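Local coordinates for particle-associated glycoside hydrolase (Acinetobacter phage Fri1, PDB 6C72) that depolymerises the capsular polysaccharide of Acinetobacter baumannii as the tailspike of the phage, clearing the host capsule during virus entry, at the interface of chains A and B. Coordinates in Å, arbitrary orientation; residue numbers count along the deposited sequence, not the author numbering. Chains: chain A/B, Particle-associated glycoside hydrolase.

Contact 1: the interface of chains A and B. Residues chain A 194-195, 252; chain B 169, 171-174.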
# COMPACT_ATOMS: atom_id res chain seq x y z
N GLU A 194 -21.88 18.09 -10.53
CA GLU A 194 -22.07 16.66 -10.72
C GLU A 194 -22.02 16.33 -12.21
O GLU A 194 -22.36 17.16 -13.06
CB GLU A 194 -23.38 16.18 -10.09
CG GLU A 194 -24.64 16.80 -10.71
CD GLU A 194 -25.03 18.12 -10.07
OE1 GLU A 194 -24.14 18.74 -9.43
OE2 GLU A 194 -26.21 18.53 -10.21
N ASN A 195 -21.55 15.13 -12.52
CA ASN A 195 -21.36 14.62 -13.88
C ASN A 195 -20.29 15.36 -14.67
O ASN A 195 -20.13 15.11 -15.87
CB ASN A 195 -22.67 14.60 -14.67
CG ASN A 195 -23.57 13.46 -14.26
OD1 ASN A 195 -23.08 12.36 -13.98
ND2 ASN A 195 -24.88 13.70 -14.22
N VAL A 252 -24.57 9.77 -8.54
CA VAL A 252 -23.53 10.26 -9.43
C VAL A 252 -22.18 10.14 -8.75
O VAL A 252 -22.05 10.43 -7.55
CB VAL A 252 -23.80 11.72 -9.87
CG1 VAL A 252 -22.71 12.20 -10.82
CG2 VAL A 252 -25.16 11.81 -10.52
N VAL B 169 -30.00 15.60 -8.97
CA VAL B 169 -29.07 15.85 -10.06
C VAL B 169 -29.63 16.95 -10.94
O VAL B 169 -30.73 16.82 -11.50
CB VAL B 169 -28.81 14.57 -10.86
CG1 VAL B 169 -27.89 14.87 -12.05
CG2 VAL B 169 -28.23 13.50 -9.95
N GLN B 171 -27.06 18.99 -13.02
CA GLN B 171 -26.16 18.93 -14.17
C GLN B 171 -26.20 17.50 -14.70
O GLN B 171 -25.51 16.62 -14.19
CB GLN B 171 -24.75 19.35 -13.79
CG GLN B 171 -23.94 19.89 -14.95
CD GLN B 171 -23.83 18.91 -16.10
OE1 GLN B 171 -24.51 19.06 -17.12
NE2 GLN B 171 -23.00 17.88 -15.94
N THR B 172 -26.98 17.29 -15.75
CA THR B 172 -27.28 15.97 -16.26
C THR B 172 -26.40 15.55 -17.44
O THR B 172 -26.43 14.38 -17.82
CB THR B 172 -28.74 15.91 -16.71
OG1 THR B 172 -28.97 16.97 -17.64
CG2 THR B 172 -29.67 16.10 -15.52
N ALA B 173 -25.63 16.46 -18.02
CA ALA B 173 -24.81 16.12 -19.17
C ALA B 173 -23.54 15.39 -18.75
O ALA B 173 -22.86 15.78 -17.80
CB ALA B 173 -24.44 17.39 -19.95
N THR B 174 -23.18 14.35 -19.50
CA THR B 174 -21.97 13.59 -19.23
C THR B 174 -21.11 13.54 -20.49
O THR B 174 -21.63 13.64 -21.61
CB THR B 174 -22.29 12.15 -18.75
OG1 THR B 174 -23.05 11.47 -19.76
CG2 THR B 174 -23.13 12.20 -17.49

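Contact 2: the interface of chains A and B. Residues chain A 198, 227-228, 256; chain B 233, 260-261, 284.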
# COMPACT_ATOMS: atom_id res chain seq x y z
N GLY A 198 -13.04 14.52 -15.01
CA GLY A 198 -11.72 14.77 -15.57
C GLY A 198 -11.31 16.22 -15.60
O GLY A 198 -10.44 16.58 -16.38
N ASP A 227 -16.49 14.21 -10.68
CA ASP A 227 -15.73 12.97 -10.59
C ASP A 227 -14.36 13.14 -11.23
O ASP A 227 -14.20 13.87 -12.20
CB ASP A 227 -16.51 11.85 -11.30
CG ASP A 227 -15.92 10.50 -11.07
OD1 ASP A 227 -15.95 9.99 -9.92
OD2 ASP A 227 -15.38 9.94 -12.07
N SER A 228 -13.37 12.44 -10.66
CA SER A 228 -11.99 12.40 -11.18
C SER A 228 -11.41 13.80 -11.39
O SER A 228 -10.94 14.16 -12.47
CB SER A 228 -11.92 11.59 -12.48
OG SER A 228 -12.26 10.23 -12.25
N ASN A 256 -12.23 9.28 -7.09
CA ASN A 256 -10.96 9.27 -7.83
C ASN A 256 -10.34 10.66 -7.87
O ASN A 256 -9.87 11.13 -8.90
CB ASN A 256 -11.17 8.70 -9.24
CG ASN A 256 -9.87 8.43 -9.96
OD1 ASN A 256 -8.87 8.09 -9.33
ND2 ASN A 256 -9.87 8.58 -11.28
N TRP B 233 -9.01 7.06 -20.18
CA TRP B 233 -10.26 7.48 -20.79
C TRP B 233 -10.50 6.78 -22.13
O TRP B 233 -10.75 7.41 -23.16
CB TRP B 233 -10.30 9.00 -20.96
CG TRP B 233 -10.26 9.76 -19.67
CD1 TRP B 233 -9.22 10.46 -19.17
CD2 TRP B 233 -11.32 9.88 -18.70
NE1 TRP B 233 -9.56 11.03 -17.96
CE2 TRP B 233 -10.84 10.69 -17.65
CE3 TRP B 233 -12.63 9.38 -18.63
CZ2 TRP B 233 -11.62 11.01 -16.54
CZ3 TRP B 233 -13.40 9.70 -17.52
CH2 TRP B 233 -12.89 10.51 -16.49
N GLU B 260 -6.42 3.75 -16.39
CA GLU B 260 -7.23 4.57 -15.50
C GLU B 260 -8.40 5.14 -16.29
O GLU B 260 -8.24 5.53 -17.45
CB GLU B 260 -6.39 5.72 -14.87
CG GLU B 260 -7.11 6.47 -13.72
CD GLU B 260 -6.26 7.59 -13.09
OE1 GLU B 260 -5.03 7.63 -13.32
OE2 GLU B 260 -6.81 8.43 -12.34
N ASN B 261 -9.58 5.18 -15.65
CA ASN B 261 -10.78 5.76 -16.25
C ASN B 261 -11.14 5.07 -17.56
O ASN B 261 -11.63 5.69 -18.50
CB ASN B 261 -10.61 7.27 -16.47
CG ASN B 261 -10.42 8.03 -15.18
OD1 ASN B 261 -11.23 7.90 -14.26
ND2 ASN B 261 -9.34 8.81 -15.09
N ASN B 284 -9.98 2.85 -11.15
CA ASN B 284 -11.24 3.46 -11.55
C ASN B 284 -11.67 3.03 -12.95
O ASN B 284 -12.13 3.84 -13.76
CB ASN B 284 -11.15 4.98 -11.44
CG ASN B 284 -12.50 5.63 -11.37
OD1 ASN B 284 -13.43 5.08 -10.76
ND2 ASN B 284 -12.65 6.79 -12.02

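Contact 3: the interface of chains A and B. Residues chain A 508, 538; chain B 519-520.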
# COMPACT_ATOMS: atom_id res chain seq x y z
N ARG A 508 -7.90 -48.67 28.62
CA ARG A 508 -6.46 -48.44 28.45
C ARG A 508 -6.02 -47.11 29.05
O ARG A 508 -5.30 -46.33 28.43
CB ARG A 508 -6.06 -48.48 26.97
CG ARG A 508 -6.64 -49.64 26.18
CD ARG A 508 -6.14 -49.55 24.76
NE ARG A 508 -6.67 -50.58 23.88
CZ ARG A 508 -6.30 -50.73 22.61
NH1 ARG A 508 -5.39 -49.91 22.09
NH2 ARG A 508 -6.83 -51.68 21.87
N ASN A 538 -7.32 -53.27 28.26
CA ASN A 538 -8.22 -53.27 27.11
C ASN A 538 -9.62 -53.77 27.44
O ASN A 538 -10.50 -53.72 26.57
CB ASN A 538 -7.65 -54.12 25.97
CG ASN A 538 -8.33 -53.83 24.63
OD1 ASN A 538 -8.56 -52.67 24.28
ND2 ASN A 538 -8.70 -54.89 23.91
N ASP B 519 -2.40 -49.96 29.34
CA ASP B 519 -2.02 -51.15 28.61
C ASP B 519 -3.11 -51.59 27.65
O ASP B 519 -4.30 -51.59 28.00
CB ASP B 519 -1.71 -52.26 29.62
CG ASP B 519 -0.77 -53.28 29.09
OD1 ASP B 519 -1.02 -53.83 28.01
OD2 ASP B 519 0.26 -53.51 29.74
N ALA B 520 -2.71 -52.00 26.45
CA ALA B 520 -3.65 -52.45 25.43
C ALA B 520 -3.93 -53.95 25.49
O ALA B 520 -4.71 -54.46 24.68
CB ALA B 520 -3.15 -52.08 24.03

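Contact 1: the interface of chains A and B
A:Glu194 and B:Gln171 carry the polar core of this loop-to-loop patch, meeting through backbone and side chain alike. The backbone N-H of B:Gln171 points almost straight at the carboxylate oxygen OE2 of A:Glu194, with N and OE2 3.0 Å apart, but reaches it from above the carboxylate plane. The bend of the glutamate chain at chi2 (-87°) helps to turn the carboxylate toward that N-H. In return the side-chain amide nitrogen NE2 of B:Gln171 donates to the backbone O of A:Glu194 at 3.0 Å, in the plane of that carbonyl. A third bond runs from ND2 of A:Asn195 to the backbone O of B:Gln171, on a lone pair, at 3.0 Å.

Within chain B, the glutamine amide is held at both ends by one residue. NE2 of B:Gln171 also donates to B:Ala173 O at 2.8 Å, nearly straight, while OE1 of B:Gln171 accepts from B:Ala173 N. This pairing within chain B should fix the rotation of the amide and present NE2 to the partner chain.

Apolar contacts flank the bonds. CG2 of A:Val252 meets CG2 of B:Val169 at 3.6 Å, the two side chains crossing at a slant, and the methyl CG2 of B:Thr174 lies 3.5 Å from CG of A:Asn195. The patch ties loops of neighbouring subunits together and may help fix how they sit against each other in the tailspike trimer.

Contact 2: the interface of chains A and B
The indole of B:Trp233 reaches A:Gly198 with its benzo rim, CZ2 lying 3.9 Å from the glycine CA. Behind this contact, CB of B:Asn261 lies 3.4 Å above the ring plane of B:Trp233, over its centre, and so supports the tryptophan from within its own chain. A second carbon contact joins CG of A:Asn256 to CB of B:Asn284, their amide planes turned 51° against each other.

Outward from here lies a chain of polar groups. OG of A:Ser228 can donate either across to OD1 of B:Asn261 at 3.2 Å, tilted from the carbonyl plane, or within its chain to OD2 of A:Asp227 at 3.1 Å. OD1 of B:Asn261 also takes a bond from B:Asn284 ND2 at 2.9 Å, nearly along the C=O axis, so donors from both chains can converge on it. ND2 of A:Asn256 is placed by CG standing anti to the backbone N (chi1 -169°); it donates to A:Ser228 OG at 3.1 Å and to the carboxylate OE2 of B:Glu260 at 3.2 Å. That last bond uses the anti lone pair of OE2 and lies in the amide plane of A:Asn256.

The network joins loops and strand ends, probably of beta-helical regions, and may help hold the chains side by side in the trimer.

Contact 3: the interface of chains A and B
A:Arg508 stretches alongside B:Ala520 because its chain is extended from CG to NE (chi2 -179°, chi3 -177°), which carries the guanidinium past the backbone of the neighbouring subunit to the alanine methyl. Within the same chain, A:Asn538, with CG anti to its own N (chi1 -163°), turns its amide oxygen toward that arginine.

Among these residues, the contact across is made by van der Waals packing. CG of A:Arg508 passes 3.5 Å from the backbone O of B:Asp519, and farther out CD lies 3.9 Å from CA of B:Ala520. The methyl CB of B:Ala520 then sits over one face of the guanidinium, displaced toward its rim, at 3.7 Å from CZ of A:Arg508. CB of A:Asn538 comes near the backbone O of B:Ala520.

Chain A supplies its own brace. The arginine grips A:Asn538 side-on with NE and NH2, both aimed at OD1, which lies in the guanidinium plane. This pairing should keep the guanidinium from turning and hold its flat face toward the alanine. B:Asp519 is a zinc ligand of this protein, so the metal site may steady the loop that offers B:Ala520 to the arginine.

The two donors reach OD1 of A:Asn538 from the same face of its amide plane, A:Arg508 NE at 2.8 Å and NH2 at 3.1 Å.

Contact 1 and contact 2 are near neighbours, the centres of their C-alpha atoms about 15 Å apart, whereas contact 3 lies about 81 Å from contact 1 and 73 Å from contact 2. None shares a residue with another. Strand 255-260 supplies contact 2 from both chains, near its start in A and at its end in B, while contact 1 rests on loops. Contact 3 lies in C-terminal loops that join strands 500-504, 509-517, 528-536 and 541-547. The same two subunits are thus joined at widely spaced levels, which may help keep the chains aligned along the long trimeric spike.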